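Local coordinates for lipolytic enzyme (Clostridium thermocellum, PDB 2VPT), which probably removes acetyl groups from xylan as the family 3 carbohydrate esterase domain of a larger, dockerin-bearing cellulosomal protein, at residues Gly25-Arg28 with Thr29-Arg33. Numbering follows the deposited sequence. Where two conformers were deposited one is given.
Sequences GSYR and TELYR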
ATOM      1  N   GLY A  25      -6.750  -2.848   1.032  1.00 10.59           N
ATOM      2  CA  GLY A  25      -7.673  -3.361   0.028  1.00  9.82           C
ATOM      3  C   GLY A  25      -8.745  -2.371  -0.399  1.00  9.68           C
ATOM      4  O   GLY A  25      -9.407  -2.604  -1.421  1.00  9.90           O
ATOM      5  N   SER A  26      -8.919  -1.268   0.338  1.00  9.15           N
ATOM      6  CA  SER A  26      -9.880  -0.260  -0.049  1.00  9.41           C
ATOM      7  C   SER A  26     -11.257  -0.892  -0.262  1.00  8.95           C
ATOM      8  O   SER A  26     -11.630  -1.837   0.452  1.00  9.96           O
ATOM      9  CB  SER A  26      -9.326   0.466  -1.302  1.00  9.23           C
ATOM     10  OG  SER A  26     -10.210   1.419  -1.858  1.00 11.02           O
ATOM     11  N   TYR A  27     -12.019  -0.352  -1.201  1.00  9.05           N
ATOM     12  CA  TYR A  27     -13.297  -0.920  -1.580  1.00  8.97           C
ATOM     13  C   TYR A  27     -13.126  -2.125  -2.498  1.00  9.01           C
ATOM     14  O   TYR A  27     -14.107  -2.771  -2.857  1.00  9.46           O
ATOM     15  CB  TYR A  27     -14.168   0.148  -2.269  1.00  9.46           C
ATOM     16  CG  TYR A  27     -13.631   0.640  -3.600  1.00  8.96           C
ATOM     17  CD1 TYR A  27     -13.936  -0.024  -4.774  1.00 10.28           C
ATOM     18  CD2 TYR A  27     -12.810   1.767  -3.679  1.00  9.43           C
ATOM     19  CE1 TYR A  27     -13.443   0.388  -5.992  1.00 10.24           C
ATOM     20  CE2 TYR A  27     -12.298   2.190  -4.904  1.00  9.79           C
ATOM     21  CZ  TYR A  27     -12.618   1.496  -6.061  1.00  9.86           C
ATOM     22  OH  TYR A  27     -12.161   1.881  -7.299  1.00 10.42           O
ATOM     23  N   ARG A  28     -11.895  -2.378  -2.938  1.00  9.04           N
ATOM     24  CA  ARG A  28     -11.635  -3.419  -3.938  1.00  8.98           C
ATOM     25  C   ARG A  28     -11.934  -4.817  -3.397  1.00  9.20           C
ATOM     26  O   ARG A  28     -12.446  -5.665  -4.124  1.00  9.51           O
ATOM     27  CB  ARG A  28     -10.201  -3.305  -4.468  1.00  9.19           C
ATOM     28  CG  ARG A  28     -10.000  -2.022  -5.294  1.00  9.14           C
ATOM     29  CD  ARG A  28      -8.560  -1.718  -5.604  1.00  9.80           C
ATOM     30  NE  ARG A  28      -7.795  -1.239  -4.457  1.00 10.03           N
ATOM     31  CZ  ARG A  28      -6.895  -1.938  -3.761  1.00  8.95           C
ATOM     32  NH1 ARG A  28      -6.628  -3.219  -4.003  1.00  9.96           N
ATOM     33  NH2 ARG A  28      -6.284  -1.345  -2.762  1.00  9.69           N
ATOM     34  N   THR A  29     -11.656  -5.043  -2.122  1.00  9.71           N
ATOM     35  CA  THR A  29     -11.887  -6.381  -1.514  1.00  9.50           C
ATOM     36  C   THR A  29     -13.360  -6.769  -1.633  1.00 10.40           C
ATOM     37  O   THR A  29     -13.712  -7.807  -2.195  1.00 11.09           O
ATOM     38  CB  THR A  29     -11.468  -6.373  -0.049  1.00  9.60           C
ATOM     39  OG1 THR A  29     -10.114  -5.911   0.031  1.00 10.67           O
ATOM     40  CG2 THR A  29     -11.575  -7.767   0.565  1.00 10.71           C
ATOM     41  N   GLU A  30     -14.237  -5.921  -1.119  1.00 10.54           N
ATOM     42  CA  GLU A  30     -15.669  -6.242  -1.135  1.00 11.23           C
ATOM     43  C   GLU A  30     -16.254  -6.128  -2.538  1.00 10.92           C
ATOM     44  O   GLU A  30     -17.110  -6.918  -2.930  1.00 11.49           O
ATOM     45  CB  GLU A  30     -16.410  -5.369  -0.133  1.00 12.11           C
ATOM     46  CG  GLU A  30     -17.917  -5.584  -0.033  1.00 15.19           C
ATOM     47  CD  GLU A  30     -18.296  -6.951   0.493  1.00 19.82           C
ATOM     48  OE1 GLU A  30     -17.469  -7.604   1.170  1.00 20.44           O
ATOM     49  OE2 GLU A  30     -19.452  -7.366   0.237  1.00 24.47           O
ATOM     50  N   LEU A  31     -15.817  -5.147  -3.325  1.00 10.61           N
ATOM     51  CA  LEU A  31     -16.405  -5.001  -4.642  1.00 10.66           C
ATOM     52  C   LEU A  31     -16.048  -6.186  -5.535  1.00 10.96           C
ATOM     53  O   LEU A  31     -16.887  -6.648  -6.313  1.00 11.05           O
ATOM     54  CB  LEU A  31     -15.989  -3.682  -5.305  1.00 10.71           C
ATOM     55  CG  LEU A  31     -16.645  -3.380  -6.652  1.00 11.20           C
ATOM     56  CD1 LEU A  31     -18.167  -3.335  -6.535  1.00 11.89           C
ATOM     57  CD2 LEU A  31     -16.122  -2.062  -7.185  1.00 11.83           C
ATOM     58  N   TYR A  32     -14.822  -6.702  -5.421  1.00 10.72           N
ATOM     59  CA  TYR A  32     -14.440  -7.882  -6.192  1.00 11.53           C
ATOM     60  C   TYR A  32     -15.362  -9.054  -5.862  1.00 11.55           C
ATOM     61  O   TYR A  32     -15.776  -9.786  -6.774  1.00 12.68           O
ATOM     62  CB  TYR A  32     -12.977  -8.256  -5.927  1.00 11.60           C
ATOM     63  CG  TYR A  32     -12.448  -9.299  -6.880  1.00 11.41           C
ATOM     64  CD1 TYR A  32     -12.018  -8.952  -8.146  1.00 11.81           C
ATOM     65  CD2 TYR A  32     -12.436 -10.642  -6.531  1.00 12.28           C
ATOM     66  CE1 TYR A  32     -11.566  -9.888  -9.041  1.00 12.40           C
ATOM     67  CE2 TYR A  32     -11.979 -11.587  -7.411  1.00 12.80           C
ATOM     68  CZ  TYR A  32     -11.545 -11.221  -8.663  1.00 13.54           C
ATOM     69  OH  TYR A  32     -11.078 -12.148  -9.569  1.00 16.29           O
ATOM     70  N   ARG A  33     -15.682  -9.208  -4.586  1.00 12.13           N
ATOM     71  CA  ARG A  33     -16.632 -10.244  -4.148  0.50 12.61           C
ATOM     72  C   ARG A  33     -17.990 -10.042  -4.791  1.00 12.73           C
ATOM     73  O   ARG A  33     -18.557 -10.973  -5.366  1.00 13.37           O
ATOM     74  CB  ARG A  33     -16.817 -10.232  -2.633  0.50 12.68           C
ATOM     75  CG  ARG A  33     -15.611 -10.699  -1.844  0.50 13.17           C
ATOM     76  CD  ARG A  33     -15.922 -10.925  -0.391  0.50 14.97           C
ATOM     77  NE  ARG A  33     -16.787 -12.095  -0.205  0.50 17.17           N
ATOM     78  CZ  ARG A  33     -17.099 -12.641   0.973  0.50 18.57           C
ATOM     79  NH1 ARG A  33     -16.632 -12.139   2.110  0.50 19.77           N
ATOM     80  NH2 ARG A  33     -17.897 -13.702   1.006  0.50 19.48           N
TER
HETATM   81  O   HOH W   1     -13.768  -3.611   0.579  1.00 11.53           O
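Gly25 meets Thr29 where the chain leads into helix 28-37: its carbonyl O takes a weak hydrogen bond from Thr29 N at 3.4 Å, and Thr29 OG1 rests 3.5 Å from Gly25 CA. At Ser26 the chain joins the helix through a water, which donates to Ser26 O and accepts from Glu30 N at 2.9 Å; Ser26 OG itself hydrogen-bonds to Cys15 O. Tyr27 O accepts Leu31 N at 3.0 Å. The two side chains run alongside each other, pointing the same way, and Leu31 CD2 reaches the ring edge of Tyr27, 3.8 Å from CE1. With CG between its own N and carbonyl carbon (chi1 66°), Tyr27 lays its ring beside Leu31, and the ring stacks with Trp191 of helix 181-203. Tyr27 and Leu31 both meet Phe88 of strand 86-90, packing this helix against the largely parallel sheet of the SGNH-hydrolase alpha/beta fold. Arg28 O continues the helical pattern, accepting Tyr32 N at 2.9 Å. Bent at chi3 (-73°), the Arg28 side chain turns back so that Gly25 O lies 3.5 Å above the centre of its guanidinium plane, while NE, NH1 and NH2 hydrogen-bond to the carbonyls of Thr16, Ser50 and Met24.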